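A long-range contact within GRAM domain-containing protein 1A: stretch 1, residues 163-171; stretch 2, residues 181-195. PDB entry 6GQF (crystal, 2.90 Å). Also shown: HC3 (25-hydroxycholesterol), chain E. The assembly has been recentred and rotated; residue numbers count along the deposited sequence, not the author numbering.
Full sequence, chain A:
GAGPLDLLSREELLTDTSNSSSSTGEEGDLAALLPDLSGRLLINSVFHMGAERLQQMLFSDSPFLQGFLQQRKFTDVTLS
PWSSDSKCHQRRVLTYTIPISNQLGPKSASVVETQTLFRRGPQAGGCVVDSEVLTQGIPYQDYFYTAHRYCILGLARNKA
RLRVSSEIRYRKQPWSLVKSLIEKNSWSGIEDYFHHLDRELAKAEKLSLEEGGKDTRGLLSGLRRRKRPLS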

# COMPACT_ATOMS: atom_id res chain seq x y z
N ARG A 163 11.27 -0.67 3.10
CA ARG A 163 10.53 -0.48 4.35
C ARG A 163 9.09 -0.06 4.05
O ARG A 163 8.85 0.76 3.17
N VAL A 164 8.15 -0.63 4.79
CA VAL A 164 6.75 -0.22 4.71
C VAL A 164 6.14 -0.12 6.10
O VAL A 164 6.03 -1.11 6.82
N SER A 165 5.77 1.10 6.46
CA SER A 165 5.04 1.35 7.69
C SER A 165 3.66 1.86 7.34
O SER A 165 3.45 2.41 6.25
N SER A 166 2.71 1.68 8.25
CA SER A 166 1.33 2.08 8.01
C SER A 166 0.74 2.70 9.26
O SER A 166 1.36 2.67 10.33
N GLU A 167 -0.44 3.29 9.12
CA GLU A 167 -1.17 3.80 10.27
C GLU A 167 -2.64 3.99 9.91
O GLU A 167 -2.99 4.18 8.74
N ILE A 168 -3.50 3.92 10.92
CA ILE A 168 -4.93 4.14 10.76
C ILE A 168 -5.27 5.56 11.18
O ILE A 168 -4.82 6.04 12.22
N ARG A 169 -6.07 6.23 10.35
CA ARG A 169 -6.45 7.63 10.58
C ARG A 169 -7.96 7.78 10.67
O ARG A 169 -8.69 7.46 9.72
N TYR A 170 -8.43 8.27 11.81
CA TYR A 170 -9.85 8.43 12.08
C TYR A 170 -10.35 9.86 11.85
O TYR A 170 -9.88 10.80 12.49
N ARG A 171 -11.31 10.01 10.94
CA ARG A 171 -11.96 11.31 10.74
C ARG A 171 -12.82 11.65 11.95
O ARG A 171 -12.98 12.82 12.30
N LEU A 181 -13.00 -3.21 16.56
CA LEU A 181 -13.30 -4.00 15.38
C LEU A 181 -12.61 -3.45 14.13
O LEU A 181 -12.14 -4.22 13.30
N ILE A 182 -12.56 -2.13 14.00
CA ILE A 182 -11.88 -1.51 12.87
C ILE A 182 -10.37 -1.76 12.95
O ILE A 182 -9.74 -2.06 11.94
N GLU A 183 -9.80 -1.63 14.15
CA GLU A 183 -8.39 -1.92 14.38
C GLU A 183 -8.06 -3.37 14.04
O GLU A 183 -7.09 -3.65 13.33
N LYS A 184 -8.88 -4.29 14.54
CA LYS A 184 -8.66 -5.72 14.36
C LYS A 184 -8.70 -6.15 12.89
O LYS A 184 -7.75 -6.75 12.38
N ASN A 185 -9.81 -5.84 12.21
CA ASN A 185 -10.00 -6.25 10.82
C ASN A 185 -9.06 -5.56 9.85
O ASN A 185 -8.61 -6.16 8.87
N SER A 186 -8.78 -4.28 10.10
CA SER A 186 -7.87 -3.51 9.25
C SER A 186 -6.45 -4.06 9.29
O SER A 186 -5.86 -4.34 8.25
N TRP A 187 -5.89 -4.22 10.49
CA TRP A 187 -4.51 -4.69 10.62
C TRP A 187 -4.34 -6.12 10.12
O TRP A 187 -3.26 -6.50 9.68
N SER A 188 -5.40 -6.92 10.19
CA SER A 188 -5.33 -8.29 9.70
C SER A 188 -5.25 -8.29 8.17
O SER A 188 -4.49 -9.06 7.58
N GLY A 189 -6.04 -7.43 7.54
CA GLY A 189 -6.02 -7.29 6.09
C GLY A 189 -4.81 -6.54 5.57
O GLY A 189 -4.40 -6.74 4.42
N ILE A 190 -4.23 -5.68 6.40
CA ILE A 190 -3.04 -4.93 6.03
C ILE A 190 -1.80 -5.81 6.10
O ILE A 190 -0.96 -5.80 5.19
N GLU A 191 -1.68 -6.59 7.17
CA GLU A 191 -0.54 -7.47 7.34
C GLU A 191 -0.58 -8.60 6.34
O GLU A 191 0.45 -8.98 5.78
N ASP A 192 -1.77 -9.13 6.10
CA ASP A 192 -1.93 -10.24 5.17
C ASP A 192 -1.54 -9.80 3.77
O ASP A 192 -0.98 -10.59 3.00
N TYR A 193 -1.82 -8.55 3.45
CA TYR A 193 -1.51 -8.01 2.13
C TYR A 193 -0.01 -7.83 1.94
O TYR A 193 0.57 -8.34 0.98
N PHE A 194 0.62 -7.10 2.86
CA PHE A 194 2.02 -6.73 2.71
C PHE A 194 2.96 -7.91 2.96
O PHE A 194 4.05 -7.97 2.38
N HIS A 195 2.56 -8.85 3.80
CA HIS A 195 3.39 -10.03 4.03
C HIS A 195 3.44 -10.88 2.77
O HIS A 195 4.49 -11.43 2.43

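How does the strand present itself to the helix? The two run nearly antiparallel, at 152°, and side chains alternate along the strand: Val164, Ser166, Ile168 and Tyr170 point toward the helix, whereas Ser165 and Glu167 point away. Val164, a t rotamer, lies over one face of the Phe194 ring, with CG1 3.6 Å from Phe194 CE1, a CH-pi contact. Phe194 is m and points toward the strand.

What fills the space beside the small Ser166? Its side chain, m, leaves room for larger groups from the helix: Ser166 CB is 4.0 Å from Trp187 CZ3, and Ser166 OG is 4.2 Å from both Ile190 CG2 and Phe194 CE2. Trp187 leaves the helix sideways, yet its m rotamer brings the indole to the strand, where Ser166 O meets the ring edge, 3.9 Å from Trp187 CH2. Glu167 turns its carboxylate to its own strand instead, in a salt bridge from Arg169 NE to Glu167 OE2 (2.8 Å).

Where is the most strand surface covered? At Ile168, whose m,t side chain sends CD1 to within 3.3 Å of Trp187 NE1 and 3.6 Å of Glu183 OE1. The indole nitrogen is not left unpaired, since Trp187 NE1 donates to Glu183 OE1 at 3.2 Å.

What polar tie joins the stretches? Tyr170, m, donates from OH to Glu183 OE2 at 2.6 Å, so the Glu183 carboxylate serves Trp187 through one oxygen and Tyr170 through the other. Tyr170 CE1 also packs 4.3 Å from Ile182 CG2.

Where does 25-hydroxycholesterol meet the helix? Its C16 lies 3.2 Å from Ser186 OG, which donates to Ile182 O (2.7 Å), and its C2 sits over one face of Tyr193. Gly189 CA is 4.0 Å from sterol C18; a CB there would clash with that methyl.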

# COMPACT_ATOMS: atom_id res chain seq x y z
CB ARG A 163 11.20 0.56 5.24
CG ARG A 163 12.48 0.09 5.90
CD ARG A 163 13.18 1.22 6.62
NE ARG A 163 12.48 1.66 7.82
CZ ARG A 163 12.60 1.10 9.02
NH1 ARG A 163 13.39 0.05 9.20
NH2 ARG A 163 11.93 1.59 10.05
CB VAL A 164 5.91 -1.19 3.86
CG1 VAL A 164 4.48 -0.67 3.73
CG2 VAL A 164 6.54 -1.39 2.49
CB SER A 165 5.78 2.36 8.57
OG SER A 165 6.00 3.56 7.85
CB SER A 166 0.50 0.87 7.58
OG SER A 166 1.13 0.24 6.47
CB GLU A 167 -0.56 5.11 10.78
CG GLU A 167 -0.82 6.33 9.92
CD GLU A 167 -0.14 7.58 10.47
OE1 GLU A 167 0.58 7.48 11.48
OE2 GLU A 167 -0.33 8.68 9.88
CB ILE A 168 -5.75 3.13 11.60
CG1 ILE A 168 -5.51 1.71 11.10
CG2 ILE A 168 -7.24 3.46 11.54
CD1 ILE A 168 -5.88 0.65 12.10
CB ARG A 169 -5.90 8.51 9.46
CG ARG A 169 -4.39 8.64 9.46
CD ARG A 169 -3.91 9.59 8.38
NE ARG A 169 -2.46 9.71 8.39
CZ ARG A 169 -1.74 10.22 7.40
NH1 ARG A 169 -2.33 10.65 6.29
NH2 ARG A 169 -0.42 10.28 7.51
CB TYR A 170 -10.14 8.01 13.53
CG TYR A 170 -9.88 6.55 13.78
CD1 TYR A 170 -10.87 5.60 13.55
CD2 TYR A 170 -8.65 6.11 14.24
CE1 TYR A 170 -10.64 4.25 13.78
CE2 TYR A 170 -8.40 4.77 14.47
CZ TYR A 170 -9.40 3.84 14.24
OH TYR A 170 -9.17 2.51 14.47
CB ARG A 171 -12.82 11.29 9.48
CG ARG A 171 -12.08 10.85 8.24
CD ARG A 171 -12.94 11.08 7.02
NE ARG A 171 -12.28 10.67 5.79
CZ ARG A 171 -12.37 9.46 5.25
NH1 ARG A 171 -13.09 8.51 5.83
NH2 ARG A 171 -11.72 9.20 4.12
CB LEU A 181 -14.82 -4.06 15.16
CG LEU A 181 -15.32 -5.01 14.07
CD1 LEU A 181 -14.94 -6.45 14.37
CD2 LEU A 181 -16.81 -4.88 13.91
CB ILE A 182 -12.15 0.00 12.80
CG1 ILE A 182 -13.66 0.25 12.64
CG2 ILE A 182 -11.39 0.63 11.64
CD1 ILE A 182 -14.06 1.70 12.53
CB GLU A 183 -8.02 -1.63 15.84
CG GLU A 183 -8.06 -0.16 16.24
CD GLU A 183 -6.81 0.62 15.82
OE1 GLU A 183 -5.73 0.01 15.66
OE2 GLU A 183 -6.92 1.86 15.66
CB LYS A 184 -9.72 -6.50 15.15
CG LYS A 184 -9.52 -8.01 15.14
CD LYS A 184 -10.72 -8.75 15.74
CE LYS A 184 -11.98 -8.60 14.89
NZ LYS A 184 -13.16 -9.35 15.42
CB ASN A 185 -11.45 -5.99 10.38
CG ASN A 185 -12.47 -6.67 11.25
OD1 ASN A 185 -13.48 -6.07 11.63
ND2 ASN A 185 -12.24 -7.94 11.58
CB SER A 186 -7.87 -2.03 9.66
OG SER A 186 -9.11 -1.41 9.40
CB TRP A 187 -4.04 -4.59 12.07
CG TRP A 187 -3.67 -3.20 12.48
CD1 TRP A 187 -4.19 -2.49 13.52
CD2 TRP A 187 -2.71 -2.35 11.85
NE1 TRP A 187 -3.61 -1.25 13.58
CE2 TRP A 187 -2.70 -1.13 12.57
CE3 TRP A 187 -1.85 -2.49 10.75
CZ2 TRP A 187 -1.87 -0.07 12.23
CZ3 TRP A 187 -1.03 -1.44 10.42
CH2 TRP A 187 -1.04 -0.24 11.15
CB SER A 188 -6.53 -9.10 10.17
OG SER A 188 -7.73 -8.52 9.70
CB ILE A 190 -2.85 -3.68 6.93
CG1 ILE A 190 -3.86 -2.59 6.55
CG2 ILE A 190 -1.43 -3.10 6.80
CD1 ILE A 190 -3.97 -1.46 7.55
CB GLU A 191 -0.50 -8.03 8.76
CG GLU A 191 -0.12 -7.01 9.80
CD GLU A 191 -0.32 -7.51 11.21
OE1 GLU A 191 -0.93 -8.59 11.38
OE2 GLU A 191 0.12 -6.82 12.15
CB ASP A 192 -3.37 -10.75 5.18
CG ASP A 192 -3.55 -11.97 4.30
OD1 ASP A 192 -2.67 -12.85 4.30
OD2 ASP A 192 -4.59 -12.05 3.61
CB TYR A 193 -2.23 -6.67 1.90
CG TYR A 193 -1.82 -6.00 0.61
CD1 TYR A 193 -2.46 -6.30 -0.59
CD2 TYR A 193 -0.77 -5.09 0.57
CE1 TYR A 193 -2.08 -5.70 -1.78
CE2 TYR A 193 -0.39 -4.49 -0.61
CZ TYR A 193 -1.04 -4.80 -1.78
OH TYR A 193 -0.66 -4.20 -2.96
CB PHE A 194 2.36 -5.57 3.66
CG PHE A 194 1.88 -4.24 3.16
CD1 PHE A 194 2.54 -3.59 2.12
CD2 PHE A 194 0.77 -3.63 3.72
CE1 PHE A 194 2.09 -2.37 1.65
CE2 PHE A 194 0.32 -2.41 3.26
CZ PHE A 194 0.98 -1.78 2.23
CB HIS A 195 2.87 -10.83 5.23
CG HIS A 195 3.15 -10.17 6.55
ND1 HIS A 195 2.45 -10.47 7.70
CD2 HIS A 195 4.06 -9.23 6.90
CE1 HIS A 195 2.91 -9.74 8.70
NE2 HIS A 195 3.89 -8.98 8.24
C18 HC3 E . -8.09 -4.11 4.90
C13 HC3 E . -8.85 -3.01 4.15
C12 HC3 E . -9.02 -3.52 2.83
C11 HC3 E . -7.62 -3.66 2.00
C9 HC3 E . -6.80 -2.38 1.99
C10 HC3 E . -5.40 -2.52 1.17
C19 HC3 E . -4.77 -3.84 1.53
C1 HC3 E . -5.71 -2.56 -0.33
C2 HC3 E . -4.45 -2.62 -1.17
C3 HC3 E . -3.50 -1.50 -0.87
O1 HC3 E . -2.29 -1.68 -1.60
C4 HC3 E . -3.17 -1.42 0.62
C5 HC3 E . -4.44 -1.43 1.46
C6 HC3 E . -4.44 -0.74 2.96
C7 HC3 E . -5.77 -0.53 3.58
C8 HC3 E . -6.60 -1.91 3.43
C14 HC3 E . -7.93 -1.76 4.12
C15 HC3 E . -7.98 -1.15 5.62
C16 HC3 E . -9.52 -1.67 6.19
C17 HC3 E . -10.14 -2.55 5.09
C20 HC3 E . -10.93 -3.69 5.54
C21 HC3 E . -12.05 -3.92 4.49
C22 HC3 E . -11.54 -3.62 6.98
C23 HC3 E . -13.04 -3.50 7.06
C24 HC3 E . -13.33 -3.16 8.50
C25 HC3 E . -14.77 -3.46 8.83
C26 HC3 E . -15.03 -2.97 10.23
C27 HC3 E . -15.68 -2.73 7.86
O2 HC3 E . -14.99 -4.85 8.76